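Local coordinates for protein interacting with Hsp90 1 (Saccharomyces cerevisiae, PDB 4CHH) that takes part in pre-rRNA processing, is required for the NOP58-snoRNA interaction and, within the R2TP complex, recruits Tel2 to Hsp90 in a phosphorylation-dependent way, at residues 40-45 / 138-143; 72-75 / 79-82. All blocks are in the same frame, centred on the assembly; numbering follows the deposited sequence.

Interaction 1: residues 40-45 / 138-143; sequences IKTKLL and WCLESC
Ile40 and Thr42 of one strand meet Cys139 and Leu140 of a helix, mostly through methyl groups. CD1 of Ile40 comes within 3.8 Å of CB of Cys139. The other branch of this isoleucine, CG2, lies 4.4 Å from CD2 of Leu140. That same leucine methyl also meets CG2 of Thr42, at 3.8 Å, with the two side chains crossing obliquely. The CA-CB bond of Leu140 does not aim at the strand, but the end of the side chain reaches it.

The polar atom of Thr42 bonds outside the contact, to Cys152 O. With OG1 anti to the backbone N (chi1 179°), CG2 sits between the backbone N and the carbonyl carbon, and it is CG2 that meets Leu140. On the helix, Trp138 O accepts two bonds from Ser142, from N at 2.9 Å and from OG at 2.7 Å, reaching it from opposite faces of the carbonyl plane.

The axes of the two short segments approach to 10.8 Å, with 51° between their N-to-C directions. This is helix 129-147 packed on the sheet of the PIH1 N-terminal domain. Val63, Ile61 and Leu151 of neighbouring strands extend the same apolar layer. With no hydrogen bond across it, the contact rests on the burial of apolar side chains.

Interaction 2: residues 72-75 / 79-82; sequences PEVD and RIVF
The carbonyl oxygen of Val74 accepts a hydrogen bond from NE1 of Trp90. This bond ties the loop backbone to an indole outside the two segments, while the side chain of Val74 turns to the helix. Its branch CG1 does the touching. CG1 is anti to the backbone N (chi1 175°) and lies 4.0 Å from CG2 of Ile80. The two side chains cross at about a right angle there. A second, longer approach runs from the same CG1 to CG2 of Val81, at 4.2 Å. This methyl, CG1, therefore faces two successive residues of the helix.

Ile80 contributes only its CG2 branch. Its other arm, ending in CD1, leads away from the loop. The side chain of Ile80 is also about 4 Å from a bound 1,2-ethanediol, probably from the crystallisation liquor.

The arrangement is a loop folding back on the first turn of the helix that follows it. Residues 72-75 come after strand 58-66, and helix 78-86 begins only a few residues later. Arg79 N makes a weak hydrogen bond to Asn77 OD1 near the start of this helix.

Asp75 joins through its backbone. Its O lies 3.8 Å from CG2 of Val81, a van der Waals contact of a carbonyl oxygen with a methyl. The CA-CB bond of Asp75 points away from the helix, and its side chain touches Trp124. Val81 is buried, with Phe76 and Trp90 also packed on its side chain.

Both contacts lie in the PIH1 N-terminal domain, with centres about 24 Å apart and nearest atoms about 6 Å apart, and they do not touch. Interaction 1 belongs to the core. It joins a sheet strand to a helix far along the chain, and all its touching residues are buried. Interaction 2 is local and nearer the surface: a loop meets the start of the next helix, and only one of its touching residues is buried. In sequence it is nested inside the loop that interaction 1 closes. They share no segment, but Phe82 touches helix 129-147, which carries residues 138-143. Both are apolar across the segments, but a backbone carbonyl takes part only in interaction 2.

Interaction 1: residues 40-45 / 138-143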
loop_
_atom_site.group_PDB
_atom_site.type_symbol
_atom_site.label_atom_id
_atom_site.label_comp_id
_atom_site.label_asym_id
_atom_site.label_seq_id
_atom_site.Cartn_x
_atom_site.Cartn_y
_atom_site.Cartn_z
ATOM N N ILE A 40 1.641 7.623 -3.283
ATOM C CA ILE A 40 1.291 7.354 -4.682
ATOM C C ILE A 40 0.035 8.158 -4.936
ATOM O O ILE A 40 -0.944 8.002 -4.209
ATOM C CB ILE A 40 1.088 5.847 -5.037
ATOM C CG1 ILE A 40 2.221 4.926 -4.511
ATOM C CG2 ILE A 40 0.817 5.652 -6.533
ATOM C CD1 ILE A 40 1.777 3.417 -4.340
ATOM N N LYS A 41 0.046 9.007 -5.949
ATOM C CA LYS A 41 -1.144 9.760 -6.328
ATOM C C LYS A 41 -1.674 9.149 -7.609
ATOM O O LYS A 41 -0.904 8.861 -8.512
ATOM C CB LYS A 41 -0.811 11.249 -6.498
ATOM C CG LYS A 41 -1.992 12.133 -6.822
ATOM C CD LYS A 41 -1.529 13.573 -6.900
ATOM C CE LYS A 41 -2.279 14.359 -7.933
ATOM N NZ LYS A 41 -1.682 15.709 -8.123
ATOM N N THR A 42 -2.970 8.881 -7.664
ATOM C CA THR A 42 -3.571 8.309 -8.856
ATOM C C THR A 42 -4.976 8.880 -8.985
ATOM O O THR A 42 -5.303 9.892 -8.352
ATOM C CB THR A 42 -3.468 6.729 -8.872
ATOM O OG1 THR A 42 -4.091 6.207 -10.042
ATOM C CG2 THR A 42 -4.082 6.084 -7.680
ATOM N N LYS A 43 -5.785 8.244 -9.829
ATOM C CA LYS A 43 -7.142 8.625 -10.178
ATOM C C LYS A 43 -8.091 7.415 -10.086
ATOM O O LYS A 43 -7.756 6.323 -10.545
ATOM C CB LYS A 43 -7.104 9.182 -11.624
ATOM C CG LYS A 43 -8.344 9.952 -12.025
ATOM C CD LYS A 43 -8.195 10.566 -13.414
ATOM C CE LYS A 43 -9.494 11.169 -13.881
ATOM N NZ LYS A 43 -9.812 12.428 -13.153
ATOM N N LEU A 44 -9.270 7.606 -9.508
ATOM C CA LEU A 44 -10.265 6.514 -9.447
ATOM C C LEU A 44 -10.982 6.388 -10.823
ATOM O O LEU A 44 -11.607 7.348 -11.259
ATOM C CB LEU A 44 -11.278 6.818 -8.332
ATOM C CG LEU A 44 -12.456 5.833 -8.148
ATOM C CD1 LEU A 44 -11.981 4.472 -7.678
ATOM C CD2 LEU A 44 -13.478 6.404 -7.176
ATOM N N LEU A 45 -10.865 5.249 -11.523
ATOM C CA LEU A 45 -11.545 5.152 -12.821
ATOM C C LEU A 45 -12.970 4.618 -12.656
ATOM O O LEU A 45 -13.885 5.072 -13.350
ATOM C CB LEU A 45 -10.766 4.297 -13.834
ATOM C CG LEU A 45 -9.347 4.784 -14.202
ATOM C CD1 LEU A 45 -8.699 3.827 -15.193
ATOM C CD2 LEU A 45 -9.341 6.258 -14.733
ATOM N N TRP A 138 1.773 -3.381 -6.881
ATOM C CA TRP A 138 1.166 -4.243 -5.847
ATOM C C TRP A 138 0.269 -3.458 -4.894
ATOM O O TRP A 138 -0.784 -3.967 -4.495
ATOM C CB TRP A 138 2.229 -4.965 -5.039
ATOM C CG TRP A 138 2.864 -6.122 -5.758
ATOM C CD1 TRP A 138 2.320 -6.869 -6.767
ATOM C CD2 TRP A 138 4.164 -6.664 -5.512
ATOM N NE1 TRP A 138 3.216 -7.824 -7.188
ATOM C CE2 TRP A 138 4.336 -7.762 -6.395
ATOM C CE3 TRP A 138 5.177 -6.384 -4.578
ATOM C CZ2 TRP A 138 5.483 -8.561 -6.380
ATOM C CZ3 TRP A 138 6.345 -7.137 -4.612
ATOM C CH2 TRP A 138 6.492 -8.205 -5.507
ATOM N N CYS A 139 0.690 -2.221 -4.531
ATOM C CA CYS A 139 -0.094 -1.317 -3.679
ATOM C C CYS A 139 -1.371 -0.901 -4.393
ATOM O O CYS A 139 -2.432 -0.942 -3.785
ATOM C CB CYS A 139 0.731 -0.103 -3.253
ATOM S SG CYS A 139 2.039 -0.497 -2.080
ATOM N N LEU A 140 -1.287 -0.556 -5.695
ATOM C CA LEU A 140 -2.463 -0.208 -6.480
ATOM C C LEU A 140 -3.420 -1.394 -6.566
ATOM O O LEU A 140 -4.610 -1.226 -6.349
ATOM C CB LEU A 140 -2.074 0.252 -7.897
ATOM C CG LEU A 140 -1.329 1.589 -7.985
ATOM C CD1 LEU A 140 -0.509 1.666 -9.260
ATOM C CD2 LEU A 140 -2.275 2.763 -7.858
ATOM N N GLU A 141 -2.897 -2.598 -6.874
ATOM C CA GLU A 141 -3.728 -3.808 -6.941
ATOM C C GLU A 141 -4.370 -4.113 -5.598
ATOM O O GLU A 141 -5.515 -4.554 -5.564
ATOM C CB GLU A 141 -2.896 -5.026 -7.391
ATOM C CG GLU A 141 -2.438 -4.916 -8.837
ATOM C CD GLU A 141 -1.509 -6.009 -9.357
ATOM O OE1 GLU A 141 -0.774 -6.632 -8.555
ATOM O OE2 GLU A 141 -1.466 -6.191 -10.593
ATOM N N SER A 142 -3.640 -3.877 -4.486
ATOM C CA SER A 142 -4.186 -4.145 -3.147
ATOM C C SER A 142 -5.432 -3.326 -2.862
ATOM O O SER A 142 -6.368 -3.876 -2.292
ATOM C CB SER A 142 -3.147 -3.912 -2.056
ATOM O OG SER A 142 -2.052 -4.776 -2.295
ATOM N N CYS A 143 -5.460 -2.021 -3.240
ATOM C CA CYS A 143 -6.645 -1.182 -2.990
ATOM C C CYS A 143 -7.774 -1.613 -3.897
ATOM O O CYS A 143 -8.929 -1.640 -3.470
ATOM C CB CYS A 143 -6.311 0.302 -3.160
ATOM S SG CYS A 143 -4.908 0.846 -2.144
#

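Interaction 2: residues 72-75 / 79-82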
loop_
_atom_site.group_PDB
_atom_site.type_symbol
_atom_site.label_atom_id
_atom_site.label_comp_id
_atom_site.label_asym_id
_atom_site.label_seq_id
_atom_site.Cartn_x
_atom_site.Cartn_y
_atom_site.Cartn_z
ATOM N N PRO A 72 8.992 -11.383 3.021
ATOM C CA PRO A 72 9.334 -12.633 2.303
ATOM C C PRO A 72 10.401 -13.441 3.052
ATOM O O PRO A 72 11.299 -12.867 3.686
ATOM C CB PRO A 72 9.904 -12.107 0.966
ATOM C CG PRO A 72 9.291 -10.763 0.807
ATOM C CD PRO A 72 9.306 -10.207 2.194
ATOM N N GLU A 73 10.332 -14.759 2.933
ATOM C CA GLU A 73 11.314 -15.677 3.519
ATOM C C GLU A 73 12.635 -15.598 2.741
ATOM O O GLU A 73 13.702 -15.693 3.342
ATOM C CB GLU A 73 10.771 -17.108 3.549
ATOM C CG GLU A 73 9.783 -17.330 4.684
ATOM C CD GLU A 73 9.230 -18.739 4.815
ATOM O OE1 GLU A 73 8.742 -19.298 3.805
ATOM O OE2 GLU A 73 9.292 -19.288 5.939
ATOM N N VAL A 74 12.548 -15.362 1.414
ATOM C CA VAL A 74 13.701 -15.194 0.529
ATOM C C VAL A 74 14.128 -13.713 0.563
ATOM O O VAL A 74 13.343 -12.834 0.186
ATOM C CB VAL A 74 13.423 -15.678 -0.928
ATOM C CG1 VAL A 74 14.609 -15.376 -1.834
ATOM C CG2 VAL A 74 13.084 -17.173 -0.967
ATOM N N ASP A 75 15.377 -13.460 0.997
ATOM C CA ASP A 75 16.009 -12.140 1.073
ATOM C C ASP A 75 16.094 -11.507 -0.320
ATOM O O ASP A 75 16.275 -12.233 -1.295
ATOM C CB ASP A 75 17.424 -12.274 1.694
ATOM C CG ASP A 75 18.075 -10.954 2.085
ATOM O OD1 ASP A 75 17.332 -10.013 2.485
ATOM O OD2 ASP A 75 19.320 -10.855 1.991
ATOM N N ARG A 79 18.622 -11.009 -8.966
ATOM C CA ARG A 79 18.761 -12.171 -9.867
ATOM C C ARG A 79 17.973 -13.388 -9.392
ATOM O O ARG A 79 17.505 -14.156 -10.224
ATOM C CB ARG A 79 20.253 -12.523 -10.104
ATOM C CG ARG A 79 21.048 -11.418 -10.839
ATOM C CD ARG A 79 20.735 -11.211 -12.329
ATOM N NE ARG A 79 19.334 -10.847 -12.607
ATOM C CZ ARG A 79 18.829 -9.615 -12.540
ATOM N NH1 ARG A 79 19.601 -8.588 -12.200
ATOM N NH2 ARG A 79 17.544 -9.403 -12.799
ATOM N N ILE A 80 17.765 -13.523 -8.086
ATOM C CA ILE A 80 16.969 -14.612 -7.505
ATOM C C ILE A 80 15.484 -14.259 -7.547
ATOM O O ILE A 80 14.652 -15.076 -7.923
ATOM C CB ILE A 80 17.394 -14.857 -6.018
ATOM C CG1 ILE A 80 18.906 -15.221 -5.859
ATOM C CG2 ILE A 80 16.471 -15.883 -5.329
ATOM C CD1 ILE A 80 19.361 -16.574 -6.456
ATOM N N VAL A 81 15.165 -13.027 -7.108
ATOM C CA VAL A 81 13.807 -12.596 -6.843
ATOM C C VAL A 81 12.982 -12.230 -8.077
ATOM O O VAL A 81 11.808 -12.621 -8.106
ATOM C CB VAL A 81 13.801 -11.464 -5.783
ATOM C CG1 VAL A 81 12.473 -10.710 -5.758
ATOM C CG2 VAL A 81 14.150 -12.028 -4.405
ATOM N N PHE A 82 13.530 -11.498 -9.062
ATOM C CA PHE A 82 12.697 -11.114 -10.220
ATOM C C PHE A 82 12.132 -12.360 -10.953
ATOM O O PHE A 82 10.933 -12.375 -11.232
ATOM C CB PHE A 82 13.414 -10.137 -11.163
ATOM C CG PHE A 82 13.580 -8.773 -10.510
ATOM C CD1 PHE A 82 12.497 -8.128 -9.915
ATOM C CD2 PHE A 82 14.811 -8.127 -10.507
ATOM C CE1 PHE A 82 12.645 -6.863 -9.316
ATOM C CE2 PHE A 82 14.959 -6.859 -9.912
ATOM C CZ PHE A 82 13.871 -6.236 -9.326
#